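Local coordinates for class B carbapenemase GOB-18 (Elizabethkingia meningoseptica, PDB 5K0W), which probably hydrolyses beta-lactam antibiotics, carbapenems among them, as a dizinc metallo-beta-lactamase of subclass B3, at residues A53-L65 / I77-I91. Residues are numbered along the deposited sequence; the frame is centred on the assembly and turned at random.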
ATOM      1  N   ALA A  53      -6.663   2.504   1.647  1.00 17.05           N
ATOM      2  CA  ALA A  53      -5.804   3.659   1.416  1.00 17.39           C
ATOM      3  C   ALA A  53      -5.146   3.663   0.047  1.00 22.16           C
ATOM      4  O   ALA A  53      -4.556   2.661  -0.379  1.00 22.45           O
ATOM      5  CB  ALA A  53      -4.747   3.761   2.509  1.00 18.02           C
ATOM      6  N   SER A  54      -5.288   4.797  -0.643  1.00 17.79           N
ATOM      7  CA  SER A  54      -4.697   5.085  -1.947  1.00 17.31           C
ATOM      8  C   SER A  54      -4.088   6.471  -1.817  1.00 19.92           C
ATOM      9  O   SER A  54      -4.777   7.406  -1.423  1.00 19.89           O
ATOM     10  CB  SER A  54      -5.739   5.030  -3.065  1.00 19.56           C
ATOM     11  OG  SER A  54      -5.170   5.378  -4.317  1.00 24.70           O
ATOM     12  N   TYR A  55      -2.789   6.584  -2.084  1.00 16.24           N
ATOM     13  CA  TYR A  55      -2.039   7.830  -1.921  1.00 15.76           C
ATOM     14  C   TYR A  55      -1.661   8.489  -3.234  1.00 21.72           C
ATOM     15  O   TYR A  55      -1.197   7.823  -4.162  1.00 22.89           O
ATOM     16  CB  TYR A  55      -0.802   7.596  -1.030  1.00 15.79           C
ATOM     17  CG  TYR A  55      -1.190   7.073   0.335  1.00 15.68           C
ATOM     18  CD1 TYR A  55      -1.774   7.907   1.281  1.00 18.31           C
ATOM     19  CD2 TYR A  55      -1.074   5.726   0.642  1.00 15.13           C
ATOM     20  CE1 TYR A  55      -2.195   7.420   2.517  1.00 17.81           C
ATOM     21  CE2 TYR A  55      -1.476   5.232   1.881  1.00 15.80           C
ATOM     22  CZ  TYR A  55      -2.047   6.083   2.811  1.00 18.89           C
ATOM     23  OH  TYR A  55      -2.483   5.621   4.020  1.00 14.83           O
ATOM     24  N   LEU A  56      -1.870   9.802  -3.306  1.00 17.64           N
ATOM     25  CA  LEU A  56      -1.530  10.600  -4.468  1.00 16.94           C
ATOM     26  C   LEU A  56      -0.447  11.630  -4.137  1.00 22.70           C
ATOM     27  O   LEU A  56      -0.600  12.426  -3.206  1.00 22.94           O
ATOM     28  CB  LEU A  56      -2.781  11.258  -5.047  1.00 16.37           C
ATOM     29  CG  LEU A  56      -2.593  12.095  -6.305  1.00 20.72           C
ATOM     30  CD1 LEU A  56      -2.543  11.219  -7.559  1.00 20.00           C
ATOM     31  CD2 LEU A  56      -3.699  13.133  -6.420  1.00 22.65           C
ATOM     32  N   ILE A  57       0.663  11.582  -4.886  1.00 19.73           N
ATOM     33  CA  ILE A  57       1.772  12.518  -4.750  1.00 19.72           C
ATOM     34  C   ILE A  57       1.781  13.367  -6.011  1.00 26.76           C
ATOM     35  O   ILE A  57       1.995  12.855  -7.111  1.00 28.16           O
ATOM     36  CB  ILE A  57       3.133  11.841  -4.434  1.00 21.97           C
ATOM     37  CG1 ILE A  57       3.064  11.079  -3.107  1.00 21.78           C
ATOM     38  CG2 ILE A  57       4.262  12.873  -4.402  1.00 22.74           C
ATOM     39  CD1 ILE A  57       4.134  10.021  -2.914  1.00 32.42           C
ATOM     40  N   VAL A  58       1.495  14.654  -5.843  1.00 24.12           N
ATOM     41  CA  VAL A  58       1.407  15.614  -6.934  1.00 24.29           C
ATOM     42  C   VAL A  58       2.757  16.292  -7.139  1.00 29.56           C
ATOM     43  O   VAL A  58       3.285  16.889  -6.200  1.00 29.72           O
ATOM     44  CB  VAL A  58       0.283  16.638  -6.638  1.00 28.22           C
ATOM     45  CG1 VAL A  58       0.114  17.625  -7.785  1.00 27.86           C
ATOM     46  CG2 VAL A  58      -1.036  15.932  -6.330  1.00 28.30           C
ATOM     47  N   THR A  59       3.339  16.184  -8.351  1.00 26.81           N
ATOM     48  CA  THR A  59       4.606  16.864  -8.664  1.00 26.26           C
ATOM     49  C   THR A  59       4.427  17.806  -9.846  1.00 32.45           C
ATOM     50  O   THR A  59       3.414  17.766 -10.561  1.00 31.34           O
ATOM     51  CB  THR A  59       5.770  15.911  -8.979  1.00 24.16           C
ATOM     52  OG1 THR A  59       5.781  15.670 -10.379  1.00 23.52           O
ATOM     53  CG2 THR A  59       5.770  14.602  -8.155  1.00 19.28           C
ATOM     54  N   ASP A  60       5.472  18.601 -10.079  1.00 31.15           N
ATOM     55  CA  ASP A  60       5.632  19.586 -11.154  1.00 31.43           C
ATOM     56  C   ASP A  60       5.655  18.931 -12.549  1.00 33.24           C
ATOM     57  O   ASP A  60       5.223  19.545 -13.522  1.00 32.50           O
ATOM     58  CB  ASP A  60       6.900  20.473 -10.919  1.00 34.09           C
ATOM     59  CG  ASP A  60       8.198  19.792 -10.390  1.00 43.81           C
ATOM     60  OD1 ASP A  60       8.118  19.028  -9.388  1.00 42.77           O
ATOM     61  OD2 ASP A  60       9.294  20.105 -10.918  1.00 51.18           O
ATOM     62  N   LYS A  61       6.178  17.688 -12.612  1.00 28.72           N
ATOM     63  CA  LYS A  61       6.363  16.858 -13.810  1.00 27.28           C
ATOM     64  C   LYS A  61       5.366  15.683 -13.912  1.00 29.68           C
ATOM     65  O   LYS A  61       5.570  14.803 -14.759  1.00 30.04           O
ATOM     66  CB  LYS A  61       7.807  16.309 -13.870  1.00 28.10           C
ATOM     67  CG  LYS A  61       8.914  17.293 -13.505  1.00 29.35           C
ATOM     68  CD  LYS A  61       9.345  18.197 -14.646  1.00 33.34           C
ATOM     69  CE  LYS A  61      10.344  19.214 -14.140  1.00 45.96           C
ATOM     70  NZ  LYS A  61      10.434  20.409 -15.025  1.00 58.94           N
ATOM     71  N   GLY A  62       4.312  15.687 -13.082  1.00 23.67           N
ATOM     72  CA  GLY A  62       3.301  14.636 -13.075  1.00 22.76           C
ATOM     73  C   GLY A  62       2.960  14.083 -11.704  1.00 27.35           C
ATOM     74  O   GLY A  62       3.451  14.577 -10.692  1.00 27.32           O
ATOM     75  N   ASN A  63       2.117  13.033 -11.658  1.00 23.59           N
ATOM     76  CA  ASN A  63       1.653  12.422 -10.411  1.00 22.19           C
ATOM     77  C   ASN A  63       2.055  10.972 -10.205  1.00 24.99           C
ATOM     78  O   ASN A  63       2.294  10.225 -11.162  1.00 22.58           O
ATOM     79  CB  ASN A  63       0.134  12.521 -10.289  1.00 19.59           C
ATOM     80  CG  ASN A  63      -0.427  13.899 -10.408  1.00 26.66           C
ATOM     81  OD1 ASN A  63       0.203  14.904 -10.061  1.00 29.63           O
ATOM     82  ND2 ASN A  63      -1.649  13.966 -10.890  1.00 12.16           N
ATOM     83  N   ILE A  64       2.078  10.575  -8.922  1.00 21.45           N
ATOM     84  CA  ILE A  64       2.383   9.220  -8.490  1.00 20.19           C
ATOM     85  C   ILE A  64       1.180   8.736  -7.702  1.00 23.23           C
ATOM     86  O   ILE A  64       0.629   9.479  -6.883  1.00 21.21           O
ATOM     87  CB  ILE A  64       3.688   9.171  -7.635  1.00 22.37           C
ATOM     88  CG1 ILE A  64       4.897   9.747  -8.413  1.00 22.50           C
ATOM     89  CG2 ILE A  64       3.964   7.744  -7.115  1.00 20.80           C
ATOM     90  CD1 ILE A  64       6.159  10.149  -7.576  1.00 28.27           C
ATOM     91  N   LEU A  65       0.764   7.496  -7.964  1.00 20.30           N
ATOM     92  CA  LEU A  65      -0.312   6.888  -7.210  1.00 19.59           C
ATOM     93  C   LEU A  65       0.189   5.598  -6.540  1.00 19.50           C
ATOM     94  O   LEU A  65       0.682   4.695  -7.227  1.00 14.73           O
ATOM     95  CB  LEU A  65      -1.544   6.639  -8.081  1.00 20.25           C
ATOM     96  CG  LEU A  65      -2.801   6.212  -7.323  1.00 25.61           C
ATOM     97  CD1 LEU A  65      -3.505   7.410  -6.725  1.00 25.71           C
ATOM     98  CD2 LEU A  65      -3.738   5.432  -8.225  1.00 27.42           C
ATOM     99  N   ILE A  77     -11.609   6.366  -6.830  1.00 23.74           N
ATOM    100  CA  ILE A  77     -10.281   6.997  -6.825  1.00 21.61           C
ATOM    101  C   ILE A  77     -10.212   8.070  -7.884  1.00 25.18           C
ATOM    102  O   ILE A  77      -9.751   9.173  -7.597  1.00 26.04           O
ATOM    103  CB  ILE A  77      -9.113   5.974  -6.864  1.00 23.19           C
ATOM    104  CG1 ILE A  77      -9.142   5.111  -5.591  1.00 21.99           C
ATOM    105  CG2 ILE A  77      -7.735   6.669  -7.008  1.00 23.63           C
ATOM    106  CD1 ILE A  77      -8.604   3.789  -5.724  1.00 24.14           C
ATOM    107  N   LYS A  78     -10.745   7.777  -9.075  1.00 21.98           N
ATOM    108  CA  LYS A  78     -10.797   8.719 -10.193  1.00 21.87           C
ATOM    109  C   LYS A  78     -11.578   9.969  -9.805  1.00 24.36           C
ATOM    110  O   LYS A  78     -11.101  11.072 -10.053  1.00 24.79           O
ATOM    111  CB  LYS A  78     -11.398   8.045 -11.427  1.00 23.82           C
ATOM    112  CG  LYS A  78     -10.397   7.912 -12.565  1.00 29.02           C
ATOM    113  CD  LYS A  78     -10.762   6.816 -13.535  1.00 31.68           C
ATOM    114  CE  LYS A  78     -11.974   7.080 -14.389  1.00 36.45           C
ATOM    115  NZ  LYS A  78     -12.547   5.817 -14.929  1.00 44.58           N
ATOM    116  N   ALA A  79     -12.717   9.788  -9.116  1.00 20.71           N
ATOM    117  CA  ALA A  79     -13.600  10.859  -8.646  1.00 21.14           C
ATOM    118  C   ALA A  79     -12.930  11.690  -7.550  1.00 26.48           C
ATOM    119  O   ALA A  79     -13.063  12.923  -7.554  1.00 27.63           O
ATOM    120  CB  ALA A  79     -14.908  10.274  -8.134  1.00 21.80           C
ATOM    121  N   ASN A  80     -12.219  11.013  -6.619  1.00 21.50           N
ATOM    122  CA  ASN A  80     -11.483  11.630  -5.510  1.00 20.74           C
ATOM    123  C   ASN A  80     -10.346  12.506  -6.054  1.00 24.71           C
ATOM    124  O   ASN A  80     -10.178  13.636  -5.584  1.00 24.75           O
ATOM    125  CB  ASN A  80     -10.937  10.563  -4.546  1.00 17.83           C
ATOM    126  CG  ASN A  80     -11.958   9.933  -3.616  1.00 33.35           C
ATOM    127  OD1 ASN A  80     -13.107  10.363  -3.512  1.00 20.03           O
ATOM    128  ND2 ASN A  80     -11.546   8.898  -2.885  1.00 25.48           N
ATOM    129  N   ILE A  81      -9.600  12.003  -7.072  1.00 19.83           N
ATOM    130  CA  ILE A  81      -8.511  12.747  -7.714  1.00 19.28           C
ATOM    131  C   ILE A  81      -9.053  14.053  -8.308  1.00 26.69           C
ATOM    132  O   ILE A  81      -8.487  15.109  -8.026  1.00 26.99           O
ATOM    133  CB  ILE A  81      -7.692  11.885  -8.711  1.00 21.33           C
ATOM    134  CG1 ILE A  81      -6.915  10.771  -7.944  1.00 21.40           C
ATOM    135  CG2 ILE A  81      -6.734  12.772  -9.538  1.00 22.11           C
ATOM    136  CD1 ILE A  81      -6.259   9.661  -8.782  1.00 24.71           C
ATOM    137  N   GLN A  82     -10.197  13.977  -9.052  1.00 24.62           N
ATOM    138  CA  GLN A  82     -10.890  15.121  -9.645  1.00 25.10           C
ATOM    139  C   GLN A  82     -11.326  16.137  -8.563  1.00 32.53           C
ATOM    140  O   GLN A  82     -11.038  17.321  -8.703  1.00 34.01           O
ATOM    141  CB  GLN A  82     -12.094  14.645 -10.471  1.00 26.46           C
ATOM    142  CG  GLN A  82     -12.545  15.649 -11.540  1.00 40.61           C
ATOM    143  CD  GLN A  82     -13.452  15.040 -12.595  1.00 56.03           C
ATOM    144  OE1 GLN A  82     -14.680  15.186 -12.562  1.00 53.19           O
ATOM    145  NE2 GLN A  82     -12.872  14.392 -13.594  1.00 40.62           N
ATOM    146  N   LYS A  83     -11.963  15.661  -7.467  1.00 29.64           N
ATOM    147  CA  LYS A  83     -12.433  16.462  -6.329  1.00 29.74           C
ATOM    148  C   LYS A  83     -11.350  17.385  -5.738  1.00 34.82           C
ATOM    149  O   LYS A  83     -11.655  18.514  -5.348  1.00 35.71           O
ATOM    150  CB  LYS A  83     -13.008  15.536  -5.245  1.00 31.90           C
ATOM    151  CG  LYS A  83     -13.881  16.236  -4.222  1.00 45.79           C
ATOM    152  CD  LYS A  83     -14.624  15.224  -3.382  1.00 66.41           C
ATOM    153  CE  LYS A  83     -15.562  15.842  -2.365  1.00 87.22           C
ATOM    154  NZ  LYS A  83     -16.638  16.689  -2.971  1.00 98.61           N
ATOM    155  N   LEU A  84     -10.097  16.916  -5.683  1.00 31.05           N
ATOM    156  CA  LEU A  84      -8.999  17.725  -5.153  1.00 31.48           C
ATOM    157  C   LEU A  84      -8.460  18.755  -6.171  1.00 34.79           C
ATOM    158  O   LEU A  84      -7.615  19.585  -5.820  1.00 33.71           O
ATOM    159  CB  LEU A  84      -7.854  16.821  -4.654  1.00 31.96           C
ATOM    160  CG  LEU A  84      -8.119  15.902  -3.461  1.00 36.59           C
ATOM    161  CD1 LEU A  84      -7.046  14.874  -3.372  1.00 36.79           C
ATOM    162  CD2 LEU A  84      -8.168  16.677  -2.149  1.00 37.98           C
ATOM    163  N   GLY A  85      -8.942  18.674  -7.409  1.00 31.65           N
ATOM    164  CA  GLY A  85      -8.530  19.543  -8.500  1.00 31.62           C
ATOM    165  C   GLY A  85      -7.383  18.987  -9.316  1.00 37.01           C
ATOM    166  O   GLY A  85      -6.703  19.752 -10.008  1.00 38.22           O
ATOM    167  N   PHE A  86      -7.147  17.658  -9.248  1.00 32.65           N
ATOM    168  CA  PHE A  86      -6.061  17.016 -10.007  1.00 31.54           C
ATOM    169  C   PHE A  86      -6.562  16.105 -11.118  1.00 36.55           C
ATOM    170  O   PHE A  86      -7.711  15.656 -11.088  1.00 36.15           O
ATOM    171  CB  PHE A  86      -5.077  16.280  -9.096  1.00 32.12           C
ATOM    172  CG  PHE A  86      -4.540  17.104  -7.952  1.00 32.28           C
ATOM    173  CD1 PHE A  86      -3.627  18.127  -8.178  1.00 34.26           C
ATOM    174  CD2 PHE A  86      -4.915  16.831  -6.643  1.00 32.79           C
ATOM    175  CE1 PHE A  86      -3.137  18.892  -7.118  1.00 34.63           C
ATOM    176  CE2 PHE A  86      -4.402  17.575  -5.582  1.00 34.96           C
ATOM    177  CZ  PHE A  86      -3.524  18.608  -5.827  1.00 33.32           C
ATOM    178  N   ASN A  87      -5.697  15.860 -12.118  1.00 33.70           N
ATOM    179  CA  ASN A  87      -6.031  15.015 -13.254  1.00 34.06           C
ATOM    180  C   ASN A  87      -5.363  13.640 -13.126  1.00 38.59           C
ATOM    181  O   ASN A  87      -4.137  13.555 -13.086  1.00 38.11           O
ATOM    182  CB  ASN A  87      -5.651  15.715 -14.577  1.00 36.45           C
ATOM    183  CG  ASN A  87      -6.168  15.063 -15.866  1.00 62.90           C
ATOM    184  OD1 ASN A  87      -6.945  14.096 -15.867  1.00 53.69           O
ATOM    185  ND2 ASN A  87      -5.759  15.601 -17.012  1.00 53.56           N
ATOM    186  N   TYR A  88      -6.174  12.562 -13.071  1.00 35.47           N
ATOM    187  CA  TYR A  88      -5.673  11.187 -13.005  1.00 34.75           C
ATOM    188  C   TYR A  88      -4.877  10.820 -14.280  1.00 37.07           C
ATOM    189  O   TYR A  88      -4.024   9.944 -14.231  1.00 36.49           O
ATOM    190  CB  TYR A  88      -6.828  10.195 -12.741  1.00 36.21           C
ATOM    191  CG  TYR A  88      -7.579   9.767 -13.983  1.00 39.11           C
ATOM    192  CD1 TYR A  88      -8.514  10.606 -14.582  1.00 41.14           C
ATOM    193  CD2 TYR A  88      -7.371   8.514 -14.550  1.00 40.48           C
ATOM    194  CE1 TYR A  88      -9.203  10.218 -15.731  1.00 41.79           C
ATOM    195  CE2 TYR A  88      -8.051   8.116 -15.698  1.00 41.70           C
ATOM    196  CZ  TYR A  88      -8.969   8.970 -16.283  1.00 49.95           C
ATOM    197  OH  TYR A  88      -9.643   8.566 -17.409  1.00 53.70           O
ATOM    198  N   LYS A  89      -5.133  11.513 -15.407  1.00 33.45           N
ATOM    199  CA  LYS A  89      -4.436  11.291 -16.689  1.00 33.04           C
ATOM    200  C   LYS A  89      -2.961  11.746 -16.622  1.00 34.35           C
ATOM    201  O   LYS A  89      -2.187  11.489 -17.545  1.00 32.85           O
ATOM    202  CB  LYS A  89      -5.174  12.001 -17.840  1.00 36.58           C
ATOM    203  CG  LYS A  89      -6.632  11.576 -18.032  1.00 51.37           C
ATOM    204  CD  LYS A  89      -6.817  10.448 -19.035  1.00 56.47           C
ATOM    205  CE  LYS A  89      -8.178  10.540 -19.690  1.00 72.26           C
ATOM    206  NZ  LYS A  89      -8.480   9.350 -20.528  1.00 86.38           N
ATOM    207  N   ASP A  90      -2.595  12.421 -15.515  1.00 30.51           N
ATOM    208  CA  ASP A  90      -1.263  12.926 -15.222  1.00 29.18           C
ATOM    209  C   ASP A  90      -0.507  12.022 -14.259  1.00 30.61           C
ATOM    210  O   ASP A  90       0.593  12.381 -13.833  1.00 29.49           O
ATOM    211  CB  ASP A  90      -1.325  14.367 -14.705  1.00 31.12           C
ATOM    212  CG  ASP A  90      -1.832  15.384 -15.711  1.00 43.37           C
ATOM    213  OD1 ASP A  90      -1.602  15.185 -16.935  1.00 42.87           O
ATOM    214  OD2 ASP A  90      -2.394  16.415 -15.276  1.00 51.97           O
ATOM    215  N   ILE A  91      -1.080  10.843 -13.918  1.00 25.56           N
ATOM    216  CA  ILE A  91      -0.387   9.854 -13.096  1.00 24.02           C
ATOM    217  C   ILE A  91       0.692   9.274 -14.010  1.00 26.26           C
ATOM    218  O   ILE A  91       0.385   8.701 -15.058  1.00 25.76           O
ATOM    219  CB  ILE A  91      -1.311   8.755 -12.511  1.00 26.78           C
ATOM    220  CG1 ILE A  91      -2.376   9.360 -11.552  1.00 26.75           C
ATOM    221  CG2 ILE A  91      -0.470   7.670 -11.799  1.00 26.91           C
ATOM    222  CD1 ILE A  91      -3.600   8.441 -11.295  1.00 31.11           C
TER
HETATM  223  O   HOH W   1      -2.883  16.846 -12.235  1.00 10.35           O
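With Val58 CG1 trans to the backbone N (chi1 -177°) and CG2 turned back beside that N, both methyls of the valine meet Phe86, whose CG stands beside its backbone N and anti to the carbonyl carbon (chi1 -51°), which lays the phenyl ring over the valine. Val58 CG2 sits above the middle of the ring, 3.6 Å from the Phe86 ring centroid and only 8° off the normal, a CH-pi contact; CG1 lies nearer the CE1 side. Leu84 O lies against the opposite ring face, toward the rim, and Tyr45 of the neighbouring strand meets the phenyl edge-to-face. Leu56 CD2 reaches Phe86 CD2 obliquely at 3.9 Å, while its other methyl turns to Ile81 and Ile91. Leu65 CD1 extends the same apolar layer to Ile81 CD1 (4.1 Å), and Leu65 CB rests on Ile91 CG2. At the other end, Ser54 packs beside Ile77, its OG hydrogen-bonded to Asn67 O.

Where the chain returns to the sheet, Asn63 and Ile91 pair as a parallel beta bridge: Asn63 N donates to Asp90 O at 2.7 Å, and Ile91 CA makes a CA-H...O contact of 3.3 Å with Asn63 O. A water accepts from Asn87 N and donates to Asp90 OD2, linking the two and reaching the Asn63 amide only weakly. That loop leaves the helix through a Schellman motif with Gly85 at positive phi, and an Asx turn at Asn87 follows.

Helix 73-83 thus packs on the hairpin face that carries Leu56 and Leu65, with Ser54 just ahead of strand 55-59; Phe110 of helix 107-114 touches Ile77 and Ile91. Strand 62-66, helix 73-83 and strand 91-95 form a beta-alpha-beta crossover in one alpha-beta half of the alpha-beta/beta-alpha sandwich of the metallo-beta-lactamase fold.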